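Local coordinates for protein phosphoserine phosphatase RsbX (PDB 3W43) that dephosphorylates the phosphoserine of RsbS, acting as a manganese-bound PPM-type phosphatase that keeps sigma-B activity low during growth and returns it to its prestress level after induction, at residues 11-16 against 172-177; 36-41 against 91-96; 154-159 against 187-192. All blocks are in the same frame, centred on the assembly; numbering follows the deposited sequence.

Contact 1: 11-16 against 172-177; sequences QTLVYQ and SVEEIS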
ATOM      1  N   GLN A  11      13.627   5.754  -1.603  1.00  7.82           N
ATOM      2  CA  GLN A  11      14.115   4.411  -1.330  1.00  7.97           C
ATOM      3  C   GLN A  11      12.944   3.615  -0.770  1.00  6.97           C
ATOM      4  O   GLN A  11      12.236   4.098   0.116  1.00  7.22           O
ATOM      5  CB  GLN A  11      15.260   4.458  -0.326  1.00  9.22           C
ATOM      6  CG  GLN A  11      15.891   3.125  -0.031  1.00 11.58           C
ATOM      7  CD  GLN A  11      17.092   3.245   0.883  1.00 14.06           C
ATOM      8  OE1 GLN A  11      16.956   3.493   2.076  1.00 17.05           O
ATOM      9  NE2 GLN A  11      18.272   3.046   0.334  1.00 13.68           N
ATOM     10  N   THR A  12      12.746   2.408  -1.289  1.00  7.15           N
ATOM     11  CA  THR A  12      11.618   1.594  -0.885  1.00  6.83           C
ATOM     12  C   THR A  12      12.027   0.188  -0.480  1.00  7.14           C
ATOM     13  O   THR A  12      13.052  -0.347  -0.907  1.00  7.29           O
ATOM     14  CB  THR A  12      10.553   1.484  -2.000  1.00  7.52           C
ATOM     15  OG1 THR A  12      11.143   0.907  -3.166  1.00  8.33           O
ATOM     16  CG2 THR A  12       9.973   2.834  -2.355  1.00  8.61           C
ATOM     17  N   LEU A  13      11.179  -0.415   0.338  1.00  6.61           N
ATOM     18  CA  LEU A  13      11.285  -1.818   0.708  1.00  6.60           C
ATOM     19  C   LEU A  13       9.882  -2.409   0.716  1.00  6.44           C
ATOM     20  O   LEU A  13       8.985  -1.885   1.381  1.00  7.06           O
ATOM     21  CB  LEU A  13      11.953  -1.955   2.086  1.00  6.98           C
ATOM     22  CG  LEU A  13      12.253  -3.376   2.597  1.00  7.93           C
ATOM     23  CD1 LEU A  13      13.438  -3.374   3.570  1.00 10.26           C
ATOM     24  CD2 LEU A  13      11.042  -4.040   3.242  1.00  9.06           C
ATOM     25  N   VAL A  14       9.718  -3.505  -0.017  1.00  6.27           N
ATOM     26  CA  VAL A  14       8.472  -4.279  -0.018  1.00  7.34           C
ATOM     27  C   VAL A  14       8.722  -5.586   0.716  1.00  6.80           C
ATOM     28  O   VAL A  14       9.726  -6.249   0.467  1.00  8.00           O
ATOM     29  CB  VAL A  14       8.007  -4.617  -1.451  1.00  8.00           C
ATOM     30  CG1 VAL A  14       6.677  -5.381  -1.445  1.00 10.25           C
ATOM     31  CG2 VAL A  14       7.923  -3.374  -2.326  1.00  9.93           C
ATOM     32  N   TYR A  15       7.805  -5.939   1.614  1.00  6.93           N
ATOM     33  CA  TYR A  15       7.852  -7.198   2.344  1.00  7.26           C
ATOM     34  C   TYR A  15       6.538  -7.929   2.144  1.00  7.13           C
ATOM     35  O   TYR A  15       5.476  -7.312   2.231  1.00  7.60           O
ATOM     36  CB  TYR A  15       8.075  -6.951   3.850  1.00  8.38           C
ATOM     37  CG  TYR A  15       8.068  -8.238   4.681  1.00  9.37           C
ATOM     38  CD1 TYR A  15       6.864  -8.809   5.126  1.00 10.38           C
ATOM     39  CD2 TYR A  15       9.252  -8.913   4.974  1.00 11.75           C
ATOM     40  CE1 TYR A  15       6.840 -10.000   5.850  1.00 10.61           C
ATOM     41  CE2 TYR A  15       9.238 -10.100   5.725  1.00 10.72           C
ATOM     42  CZ  TYR A  15       8.023 -10.642   6.150  1.00 10.32           C
ATOM     43  OH  TYR A  15       7.977 -11.825   6.873  1.00 11.95           O
ATOM     44  N   GLN A  16       6.602  -9.234   1.903  1.00  7.78           N
ATOM     45  CA  GLN A  16       5.390 -10.047   1.848  1.00  8.43           C
ATOM     46  C   GLN A  16       5.607 -11.447   2.372  1.00  8.48           C
ATOM     47  O   GLN A  16       6.606 -12.086   2.051  1.00 10.00           O
ATOM     48  CB  GLN A  16       4.852 -10.126   0.429  1.00  9.09           C
ATOM     49  CG  GLN A  16       3.481 -10.741   0.319  1.00  9.94           C
ATOM     50  CD  GLN A  16       2.940 -10.644  -1.083  1.00 10.93           C
ATOM     51  OE1 GLN A  16       3.358 -11.387  -1.965  1.00 13.66           O
ATOM     52  NE2 GLN A  16       2.004  -9.726  -1.301  1.00 10.55           N
ATOM     53  N   SER A 172      16.108   4.450   8.428  1.00 11.06           N
ATOM     54  CA  SER A 172      16.069   3.944   7.061  1.00 10.48           C
ATOM     55  C   SER A 172      14.933   2.939   6.952  1.00  9.39           C
ATOM     56  O   SER A 172      14.491   2.379   7.957  1.00  9.22           O
ATOM     57  CB  SER A 172      17.385   3.251   6.687  1.00 11.27           C
ATOM     58  OG  SER A 172      17.562   2.089   7.474  1.00 12.37           O
ATOM     59  N   VAL A 173      14.510   2.663   5.727  1.00  9.10           N
ATOM     60  CA  VAL A 173      13.499   1.636   5.526  1.00  8.87           C
ATOM     61  C   VAL A 173      13.983   0.258   5.978  1.00  8.63           C
ATOM     62  O   VAL A 173      13.185  -0.515   6.510  1.00  8.11           O
ATOM     63  CB  VAL A 173      12.880   1.621   4.096  1.00  9.48           C
ATOM     64  CG1 VAL A 173      12.164   2.941   3.800  1.00 11.06           C
ATOM     65  CG2 VAL A 173      13.908   1.293   3.027  1.00 10.29           C
ATOM     66  N   GLU A 174      15.277  -0.042   5.800  1.00  9.17           N
ATOM     67  CA  GLU A 174      15.799  -1.324   6.283  1.00  9.91           C
ATOM     68  C   GLU A 174      15.649  -1.432   7.796  1.00  9.18           C
ATOM     69  O   GLU A 174      15.197  -2.459   8.306  1.00  9.77           O
ATOM     70  CB  GLU A 174      17.253  -1.580   5.880  1.00 10.82           C
ATOM     71  CG  GLU A 174      17.751  -3.023   6.222  1.00 13.01           C
ATOM     72  CD  GLU A 174      17.324  -4.102   5.219  1.00 12.88           C
ATOM     73  OE1 GLU A 174      17.046  -3.774   4.048  1.00 15.66           O
ATOM     74  OE2 GLU A 174      17.344  -5.319   5.582  1.00 16.20           O
ATOM     75  N   GLU A 175      16.030  -0.376   8.521  1.00  9.72           N
ATOM     76  CA  GLU A 175      15.913  -0.395   9.981  1.00  9.62           C
ATOM     77  C   GLU A 175      14.458  -0.550  10.416  1.00  8.55           C
ATOM     78  O   GLU A 175      14.144  -1.305  11.340  1.00  9.22           O
ATOM     79  CB  GLU A 175      16.515   0.863  10.627  1.00 10.75           C
ATOM     80  CG  GLU A 175      16.463   0.827  12.150  1.00 13.08           C
ATOM     81  CD  GLU A 175      16.928   2.109  12.821  1.00 15.22           C
ATOM     82  OE1 GLU A 175      17.424   3.026  12.137  1.00 14.40           O
ATOM     83  OE2 GLU A 175      16.784   2.197  14.061  1.00 18.25           O
ATOM     84  N   ILE A 176      13.568   0.185   9.767  1.00  8.04           N
ATOM     85  CA  ILE A 176      12.155   0.107  10.127  1.00  7.86           C
ATOM     86  C   ILE A 176      11.612  -1.300   9.855  1.00  7.68           C
ATOM     87  O   ILE A 176      10.922  -1.889  10.692  1.00  8.12           O
ATOM     88  CB  ILE A 176      11.323   1.178   9.394  1.00  8.10           C
ATOM     89  CG1 ILE A 176      11.770   2.586   9.821  1.00  9.77           C
ATOM     90  CG2 ILE A 176       9.854   0.969   9.714  1.00  8.89           C
ATOM     91  CD1 ILE A 176      11.379   3.671   8.869  1.00 10.70           C
ATOM     92  N   SER A 177      11.966  -1.863   8.704  1.00  7.76           N
ATOM     93  CA  SER A 177      11.542  -3.222   8.413  1.00  8.76           C
ATOM     94  C   SER A 177      12.050  -4.215   9.471  1.00  8.82           C
ATOM     95  O   SER A 177      11.299  -5.079   9.946  1.00  8.92           O
ATOM     96  CB  SER A 177      11.964  -3.616   7.003  1.00  9.04           C
ATOM     97  OG  SER A 177      11.326  -4.813   6.628  1.00 11.21           O
TER
HETATM   98  O   HOH W   1      15.365   4.647   3.890  1.00 12.16           O
HETATM   99  O   HOH W   2      17.246   1.300   3.868  1.00 14.52           O

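Contact 2: 36-41 against 91-96; sequences KELICA and SILKIN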
ATOM      1  N   LYS A  36      10.200  10.764 -12.362  1.00 15.69           N
ATOM      2  CA  LYS A  36       9.156  11.759 -12.204  1.00 16.31           C
ATOM      3  C   LYS A  36       8.137  11.418 -11.125  1.00 14.47           C
ATOM      4  O   LYS A  36       7.658  12.310 -10.408  1.00 13.94           O
ATOM      5  CB  LYS A  36       8.432  11.970 -13.539  1.00 18.08           C
ATOM      6  CG  LYS A  36       9.167  12.875 -14.541  1.00 22.75           C
ATOM      7  CD  LYS A  36      10.391  12.219 -15.199  1.00 29.59           C
ATOM      8  CE  LYS A  36      10.004  11.217 -16.284  1.00 33.64           C
ATOM      9  NZ  LYS A  36      11.202  10.637 -16.961  1.00 35.59           N
ATOM     10  N   GLU A  37       7.791  10.139 -10.992  1.00 13.32           N
ATOM     11  CA  GLU A  37       6.688   9.786 -10.117  0.70 13.29           C
ATOM     12  C   GLU A  37       6.781   8.394  -9.542  1.00 12.21           C
ATOM     13  O   GLU A  37       7.558   7.551 -10.004  1.00 11.56           O
ATOM     14  CB  GLU A  37       5.356   9.964 -10.846  0.70 14.64           C
ATOM     15  CG  GLU A  37       5.204   9.099 -12.073  0.70 16.59           C
ATOM     16  CD  GLU A  37       4.030   9.521 -12.939  0.70 19.97           C
ATOM     17  OE1 GLU A  37       3.112  10.207 -12.439  0.70 21.61           O
ATOM     18  OE2 GLU A  37       4.031   9.168 -14.131  0.70 22.30           O
ATOM     19  N   LEU A  38       5.986   8.190  -8.499  1.00 11.17           N
ATOM     20  CA  LEU A  38       5.751   6.881  -7.905  1.00 10.47           C
ATOM     21  C   LEU A  38       4.298   6.511  -8.131  1.00  9.59           C
ATOM     22  O   LEU A  38       3.408   7.353  -7.948  1.00  9.74           O
ATOM     23  CB  LEU A  38       5.998   6.900  -6.391  1.00 11.22           C
ATOM     24  CG  LEU A  38       5.795   5.564  -5.651  1.00 11.98           C
ATOM     25  CD1 LEU A  38       6.981   4.654  -5.928  1.00 13.70           C
ATOM     26  CD2 LEU A  38       5.620   5.778  -4.156  1.00 15.03           C
ATOM     27  N   ILE A  39       4.056   5.261  -8.510  1.00  9.18           N
ATOM     28  CA  ILE A  39       2.730   4.644  -8.344  1.00  9.25           C
ATOM     29  C   ILE A  39       2.936   3.471  -7.406  1.00  8.54           C
ATOM     30  O   ILE A  39       3.870   2.699  -7.587  1.00  8.55           O
ATOM     31  CB  ILE A  39       2.100   4.199  -9.719  1.00 10.49           C
ATOM     32  CG1 ILE A  39       0.784   3.452  -9.549  1.00 12.91           C
ATOM     33  CG2 ILE A  39       3.019   3.273 -10.492  1.00 12.35           C
ATOM     34  CD1 ILE A  39      -0.377   4.289  -9.278  1.00 15.08           C
ATOM     35  N   CYS A  40       2.054   3.332  -6.423  1.00  8.39           N
ATOM     36  CA  CYS A  40       2.161   2.278  -5.424  1.00  9.15           C
ATOM     37  C   CYS A  40       0.767   1.830  -5.043  1.00  8.66           C
ATOM     38  O   CYS A  40      -0.022   2.649  -4.597  1.00 10.29           O
ATOM     39  CB  CYS A  40       2.861   2.857  -4.182  1.00 10.22           C
ATOM     40  SG  CYS A  40       3.142   1.661  -2.891  1.00 13.84           S
ATOM     41  N   ALA A  41       0.476   0.539  -5.196  1.00  7.81           N
ATOM     42  CA  ALA A  41      -0.820  -0.006  -4.802  1.00  7.74           C
ATOM     43  C   ALA A  41      -0.634  -1.281  -4.026  1.00  7.01           C
ATOM     44  O   ALA A  41       0.234  -2.094  -4.353  1.00  7.63           O
ATOM     45  CB  ALA A  41      -1.692  -0.254  -6.014  1.00  8.60           C
ATOM     46  N   SER A  91      -5.408   0.072  -1.454  1.00  7.95           N
ATOM     47  CA  SER A  91      -4.920   1.441  -1.378  1.00  8.57           C
ATOM     48  C   SER A  91      -4.089   1.764  -2.604  1.00  8.13           C
ATOM     49  O   SER A  91      -3.280   0.946  -3.041  1.00  8.42           O
ATOM     50  CB  SER A  91      -4.036   1.604  -0.157  1.00 10.32           C
ATOM     51  OG  SER A  91      -4.797   1.496   1.018  1.00 12.82           O
ATOM     52  N   ILE A  92      -4.276   2.976  -3.123  1.00  8.02           N
ATOM     53  CA  ILE A  92      -3.500   3.469  -4.251  0.50  8.67           C
ATOM     54  C   ILE A  92      -2.904   4.820  -3.895  1.00  8.13           C
ATOM     55  O   ILE A  92      -3.610   5.749  -3.460  1.00  8.89           O
ATOM     56  CB  ILE A  92      -4.337   3.576  -5.543  0.50  9.50           C
ATOM     57  CG1 ILE A  92      -5.048   2.252  -5.831  0.50  9.47           C
ATOM     58  CG2 ILE A  92      -3.449   3.971  -6.729  0.50 11.26           C
ATOM     59  CD1 ILE A  92      -5.917   2.297  -7.051  0.50 10.24           C
ATOM     60  N   LEU A  93      -1.589   4.911  -4.089  1.00  7.58           N
ATOM     61  CA  LEU A  93      -0.797   6.103  -3.791  1.00  7.77           C
ATOM     62  C   LEU A  93      -0.036   6.533  -5.035  1.00  7.71           C
ATOM     63  O   LEU A  93       0.620   5.708  -5.674  1.00  8.53           O
ATOM     64  CB  LEU A  93       0.190   5.796  -2.663  1.00  8.23           C
ATOM     65  CG  LEU A  93       1.228   6.865  -2.316  1.00  8.66           C
ATOM     66  CD1 LEU A  93       0.573   8.074  -1.682  1.00  9.96           C
ATOM     67  CD2 LEU A  93       2.298   6.298  -1.389  1.00  9.77           C
ATOM     68  N   LYS A  94      -0.146   7.817  -5.382  1.00  8.05           N
ATOM     69  CA  LYS A  94       0.678   8.410  -6.438  1.00  9.03           C
ATOM     70  C   LYS A  94       1.464   9.559  -5.856  1.00  8.96           C
ATOM     71  O   LYS A  94       0.934  10.334  -5.056  1.00  9.86           O
ATOM     72  CB  LYS A  94      -0.173   8.916  -7.601  1.00 10.15           C
ATOM     73  CG  LYS A  94      -0.718   7.797  -8.457  1.00 12.10           C
ATOM     74  CD  LYS A  94      -1.549   8.310  -9.628  1.00 16.30           C
ATOM     75  CE  LYS A  94      -0.642   8.963 -10.665  1.00 18.99           C
ATOM     76  NZ  LYS A  94      -1.284   9.261 -11.964  1.00 20.47           N
ATOM     77  N   ILE A  95       2.723   9.679  -6.268  1.00  9.18           N
ATOM     78  CA  ILE A  95       3.581  10.765  -5.802  1.00 10.44           C
ATOM     79  C   ILE A  95       4.213  11.431  -7.000  1.00 10.63           C
ATOM     80  O   ILE A  95       4.773  10.761  -7.858  1.00 11.95           O
ATOM     81  CB  ILE A  95       4.689  10.272  -4.846  1.00  9.98           C
ATOM     82  CG1 ILE A  95       4.073   9.573  -3.633  1.00 12.92           C
ATOM     83  CG2 ILE A  95       5.587  11.439  -4.429  1.00 11.63           C
ATOM     84  CD1 ILE A  95       5.083   9.037  -2.641  1.00 15.23           C
ATOM     85  N   ASN A  96       4.112  12.756  -7.059  1.00 11.55           N
ATOM     86  CA  ASN A  96       4.856  13.545  -8.011  1.00 12.92           C
ATOM     87  C   ASN A  96       6.083  14.087  -7.305  1.00 12.69           C
ATOM     88  O   ASN A  96       5.962  14.892  -6.382  1.00 12.76           O
ATOM     89  CB  ASN A  96       3.995  14.679  -8.549  1.00 13.87           C
ATOM     90  CG  ASN A  96       4.712  15.477  -9.605  1.00 15.80           C
ATOM     91  OD1 ASN A  96       5.573  16.294  -9.299  1.00 16.79           O
ATOM     92  ND2 ASN A  96       4.393  15.213 -10.863  1.00 20.01           N
TER
HETATM   93  O   HOH W   3       0.618  10.470 -13.544  1.00 23.20           O

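Contact 3: 154-159 against 187-192; sequences HTDGLN and RKDDLT. With MN (manganese (II) ion), chain B.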
ATOM      1  N   HIS A 154       0.203  -0.912   4.375  1.00  5.75           N
ATOM      2  CA  HIS A 154       0.211  -2.305   4.801  1.00  6.28           C
ATOM      3  C   HIS A 154      -1.154  -2.937   4.836  1.00  6.04           C
ATOM      4  O   HIS A 154      -2.160  -2.279   5.168  1.00  6.54           O
ATOM      5  CB  HIS A 154       0.934  -2.484   6.149  1.00  6.89           C
ATOM      6  CG  HIS A 154       0.231  -1.906   7.342  1.00  7.56           C
ATOM      7  ND1 HIS A 154      -0.720  -2.608   8.049  1.00  7.88           N
ATOM      8  CD2 HIS A 154       0.397  -0.732   8.002  1.00  8.11           C
ATOM      9  CE1 HIS A 154      -1.126  -1.882   9.077  1.00  9.08           C
ATOM     10  NE2 HIS A 154      -0.456  -0.743   9.079  1.00  9.58           N
ATOM     11  N   THR A 155      -1.188  -4.221   4.504  1.00  6.59           N
ATOM     12  CA  THR A 155      -2.413  -4.983   4.695  1.00  6.32           C
ATOM     13  C   THR A 155      -2.642  -5.329   6.157  1.00  6.80           C
ATOM     14  O   THR A 155      -1.764  -5.157   7.015  1.00  6.84           O
ATOM     15  CB  THR A 155      -2.459  -6.250   3.820  1.00  6.61           C
ATOM     16  OG1 THR A 155      -1.392  -7.132   4.198  1.00  7.00           O
ATOM     17  CG2 THR A 155      -2.364  -5.896   2.348  1.00  7.19           C
ATOM     18  N   ASP A 156      -3.847  -5.812   6.431  1.00  7.19           N
ATOM     19  CA  ASP A 156      -4.284  -6.097   7.788  1.00  8.00           C
ATOM     20  C   ASP A 156      -3.596  -7.316   8.416  1.00  8.70           C
ATOM     21  O   ASP A 156      -3.791  -7.587   9.589  1.00 10.27           O
ATOM     22  CB  ASP A 156      -5.817  -6.190   7.846  1.00  8.75           C
ATOM     23  CG  ASP A 156      -6.384  -7.284   6.957  1.00  8.29           C
ATOM     24  OD1 ASP A 156      -5.623  -8.174   6.521  1.00  8.82           O
ATOM     25  OD2 ASP A 156      -7.613  -7.254   6.700  1.00 10.36           O
ATOM     26  N   GLY A 157      -2.789  -8.043   7.651  1.00  8.33           N
ATOM     27  CA  GLY A 157      -1.943  -9.071   8.224  1.00  8.84           C
ATOM     28  C   GLY A 157      -0.892  -8.479   9.139  1.00  8.77           C
ATOM     29  O   GLY A 157      -0.354  -9.183   9.979  1.00  9.82           O
ATOM     30  N   LEU A 158      -0.575  -7.196   8.958  1.00  8.70           N
ATOM     31  CA  LEU A 158       0.356  -6.483   9.824  1.00  9.56           C
ATOM     32  C   LEU A 158      -0.459  -5.665  10.815  1.00 10.23           C
ATOM     33  O   LEU A 158      -1.204  -4.747  10.429  1.00 10.51           O
ATOM     34  CB  LEU A 158       1.290  -5.579   9.014  1.00  9.16           C
ATOM     35  CG  LEU A 158       2.317  -4.778   9.828  1.00  9.46           C
ATOM     36  CD1 LEU A 158       3.365  -5.712  10.379  1.00 12.53           C
ATOM     37  CD2 LEU A 158       2.972  -3.701   8.990  1.00  9.51           C
ATOM     38  N   ASN A 159      -0.349  -6.026  12.090  1.00 12.17           N
ATOM     39  CA  ASN A 159      -1.107  -5.364  13.143  1.00 14.14           C
ATOM     40  C   ASN A 159      -0.115  -4.623  14.043  1.00 14.63           C
ATOM     41  O   ASN A 159       0.577  -5.249  14.840  1.00 15.72           O
ATOM     42  CB  ASN A 159      -1.930  -6.414  13.915  1.00 15.28           C
ATOM     43  CG  ASN A 159      -2.906  -5.804  14.917  1.00 18.42           C
ATOM     44  OD1 ASN A 159      -2.977  -4.587  15.087  1.00 21.06           O
ATOM     45  ND2 ASN A 159      -3.668  -6.664  15.588  1.00 22.34           N
ATOM     46  N   ARG A 187       2.216 -15.634  10.737  1.00 17.75           N
ATOM     47  CA  ARG A 187       1.539 -16.118   9.517  1.00 15.42           C
ATOM     48  C   ARG A 187       0.038 -16.357   9.696  1.00 14.55           C
ATOM     49  O   ARG A 187      -0.546 -17.205   9.022  1.00 13.82           O
ATOM     50  CB  ARG A 187       2.218 -17.372   8.940  1.00 14.57           C
ATOM     51  CG  ARG A 187       3.616 -17.111   8.429  1.00 15.07           C
ATOM     52  CD  ARG A 187       4.168 -18.298   7.674  1.00 15.74           C
ATOM     53  NE  ARG A 187       3.488 -18.524   6.400  1.00 15.83           N
ATOM     54  CZ  ARG A 187       3.713 -19.570   5.603  1.00 14.66           C
ATOM     55  NH1 ARG A 187       4.594 -20.506   5.943  1.00 16.96           N
ATOM     56  NH2 ARG A 187       3.052 -19.680   4.456  1.00 16.00           N
ATOM     57  N   LYS A 188      -0.590 -15.593  10.584  1.00 14.19           N
ATOM     58  CA  LYS A 188      -2.029 -15.747  10.790  1.00 14.64           C
ATOM     59  C   LYS A 188      -2.823 -15.298   9.572  1.00 13.26           C
ATOM     60  O   LYS A 188      -3.926 -15.787   9.324  1.00 14.08           O
ATOM     61  CB  LYS A 188      -2.509 -15.018  12.048  1.00 15.48           C
ATOM     62  CG  LYS A 188      -2.065 -15.664  13.360  1.00 20.01           C
ATOM     63  CD  LYS A 188      -2.660 -14.955  14.574  1.00 26.46           C
ATOM     64  CE  LYS A 188      -4.124 -15.317  14.810  1.00 30.43           C
ATOM     65  NZ  LYS A 188      -4.316 -16.742  15.230  1.00 32.36           N
ATOM     66  N   ASP A 189      -2.258 -14.362   8.817  1.00 11.94           N
ATOM     67  CA  ASP A 189      -2.875 -13.890   7.587  1.00 10.69           C
ATOM     68  C   ASP A 189      -1.758 -13.552   6.621  1.00 10.08           C
ATOM     69  O   ASP A 189      -0.615 -13.385   7.036  1.00 11.36           O
ATOM     70  CB  ASP A 189      -3.722 -12.639   7.880  1.00 10.44           C
ATOM     71  CG  ASP A 189      -4.572 -12.199   6.703  1.00 10.28           C
ATOM     72  OD1 ASP A 189      -4.759 -12.997   5.750  1.00 11.42           O
ATOM     73  OD2 ASP A 189      -5.059 -11.043   6.738  1.00  9.95           O
ATOM     74  N   ASP A 190      -2.096 -13.422   5.338  1.00  9.49           N
ATOM     75  CA  ASP A 190      -1.213 -12.773   4.377  1.00  8.58           C
ATOM     76  C   ASP A 190      -0.792 -11.426   4.940  1.00  7.64           C
ATOM     77  O   ASP A 190      -1.612 -10.686   5.504  1.00  8.18           O
ATOM     78  CB  ASP A 190      -1.924 -12.553   3.044  1.00  8.82           C
ATOM     79  CG  ASP A 190      -2.284 -13.854   2.335  1.00  8.84           C
ATOM     80  OD1 ASP A 190      -1.487 -14.821   2.352  1.00  9.02           O
ATOM     81  OD2 ASP A 190      -3.374 -13.906   1.728  1.00  9.40           O
ATOM     82  N   LEU A 191       0.478 -11.089   4.755  1.00  7.44           N
ATOM     83  CA  LEU A 191       1.026  -9.859   5.303  1.00  7.65           C
ATOM     84  C   LEU A 191       1.891  -9.183   4.241  1.00  7.14           C
ATOM     85  O   LEU A 191       2.854  -9.784   3.759  1.00  7.92           O
ATOM     86  CB  LEU A 191       1.832 -10.183   6.565  1.00  8.44           C
ATOM     87  CG  LEU A 191       2.316  -9.048   7.453  1.00  8.82           C
ATOM     88  CD1 LEU A 191       2.736  -9.624   8.789  1.00 11.51           C
ATOM     89  CD2 LEU A 191       3.462  -8.300   6.807  1.00 10.39           C
ATOM     90  N   THR A 192       1.532  -7.947   3.881  1.00  7.06           N
ATOM     91  CA  THR A 192       2.255  -7.182   2.869  1.00  6.85           C
ATOM     92  C   THR A 192       2.452  -5.766   3.382  1.00  6.27           C
ATOM     93  O   THR A 192       1.500  -5.145   3.872  1.00  7.36           O
ATOM     94  CB  THR A 192       1.441  -7.108   1.558  1.00  7.06           C
ATOM     95  OG1 THR A 192       1.110  -8.429   1.124  1.00  7.96           O
ATOM     96  CG2 THR A 192       2.232  -6.426   0.450  1.00  9.19           C
TER
HETATM   97 MN    MN B 201      -5.854  -9.734   5.084  1.00  9.11          MN
HETATM   98  O   HOH W   4      -5.717 -10.155   9.255  1.00 17.21           O
HETATM   99  O   HOH W   5      -7.995  -9.717   5.738  1.00 11.50           O
HETATM  100  O   HOH W   6      -6.380 -11.638   4.120  1.00 12.03           O
HETATM  101  O   HOH W   7      -3.822  -9.654   4.296  1.00  9.00           O

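Contact 1: 11-16 against 172-177
Leu13 and Val173 join the outer face of strand 10-17 to the first turn of helix 173-179. Val173 CG2 meets the strand at Leu13 CB, 3.9 Å away, while its CG1 rests near the carbonyl oxygen of Gln11. One turn further on, the branched end of Leu13 straddles Ser177: Leu13 CD2 lies 3.5 Å from Ser177 OG and Leu13 CD1 3.7 Å from Ser177 CB. A small residue suits a place where a helix comes down on a leucine, and the buried Ser177 hydroxyl is satisfied by Tyr193 OH. In this PPM-type fold two antiparallel sheets pack face to face; Thr12 and Val14 point away from the helix, onto strand 27-33 of the partner sheet, so Leu13 belongs to the helix-covered side. At the Gln11 end, one water bridges Gln11 OE1 at 2.7 Å to Val173 N at 2.8 Å and another links Gln11 OE1 with Glu174 N, serving first-turn amides that lack a helical carbonyl acceptor. Gln11 reaches them by an extended chain, its CG trans to the main-chain N (chi1 -177°), and NE2 is held by Glu6. Ser172 is the N-cap, its OG accepting from Glu175 N at 3.1 Å.

Contact 2: 36-41 against 91-96
Leu38 and Ile95 form a hydrogen-bonded antiparallel pair, with Leu38 N to Ile95 O and Ile95 N to Leu38 O both 2.9 Å long. Two residues along, Cys40 and Leu93 repeat the pattern: Leu93 N reaches Cys40 O at 2.8 Å, while the return bond from Cys40 N to Leu93 O is more bent, 147° at the hydrogen. Between them sits the non-hydrogen-bonded pair Ile39 and Lys94, where Lys94 CA-H points at Leu38 O. The ammonium of Lys94 bonds to the carbonyls of Ala67 and Glu69. Ile39 CG1, turned opposite the backbone N (chi1 175°), carries CD1 across to Lys94 CG at 3.6 Å; a long residue suits a place where an apolar stem covers the sheet and a charged end reaches the carbonyls that follow helix 49-66. On the other face, Leu38 and Ile95 run side by side, with Leu38 CD2 3.6 Å from Ile95 CD1; branched apolar residues suit this buried interior. That face, with Cys40 and Leu93, packs on Phe151 and Ile153 of strand 150-154 in the second sheet of the sandwich. Ile92 and Lys94 lie under helix 71-81, and strands 27-33 and 101-107 flank the pair.

Contact 3: 154-159 against 187-192
Thr155 OG1 accepts from Thr192 N at 3.1 Å and is also hydrogen-bonded to the carboxylate of Asp27, which takes up Thr192 OG1 as well. A threonine suits this buried spot because its hydroxyl can serve both neighbours while its methyl packs on the other threonine's CB. Beside it Thr155 N bonds to Thr192 O at 2.9 Å, carrying the sheet pairing up to the point where the chain leaves strand 150-154 for the manganese site of the PPM-type phosphatase. Asp156 OD1 and Asp189 OD2 each bind the manganese ion through a single oxygen, the former at 2.1 Å. Asp44 and three waters complete six ligands. The two bound oxygens stand only 2.9 Å apart, a closeness that their shared cation probably makes tolerable, and the carboxylate planes are turned 44° to each other. Each unbound oxygen keeps a metal water in place: Asp156 OD2 accepts from one at 2.7 Å, Asp189 OD1 from another, and the third donates to Asp190 O. With chi1 at 60°, the Asp156 carboxylate is swung back across its own backbone to the ion. Gly157 suits its place because its CA lies only 3.2 Å from Asp190 O, too close for a side chain; Leu191 packs on the Gly157 carbonyl and on Leu158 CB. A type I turn from Thr155 to Leu158 shapes the loop: Thr155 O receives Leu158 N on one face of its plane and His154 ND1 on the other, at 2.9 Å, while Leu158 CD2 lies 3.6 Å above the His154 ring plane, toward its rim.

Contacts 1 and 3 belong to one sheet, in which strands 10-17 and 191-198 are neighbours, and they touch: Gln16 NE2 lies 2.9 Å from Thr192 OG1, a probable hydrogen bond, and Tyr15 CD1 packs on Leu191 CD2 at 3.8 Å. Contact 2 lies in the other sheet, its centre about 17 Å from that of contact 1 and about 21 Å from that of contact 3. All three are largely buried, yet their chemistry differs. Contact 2 is regular backbone pairing with an apolar inner face; contact 1 has no direct hydrogen bond across it and relies on aliphatic packing and bridging waters; contact 3 gathers carboxylates around a cation where strands give way to loops.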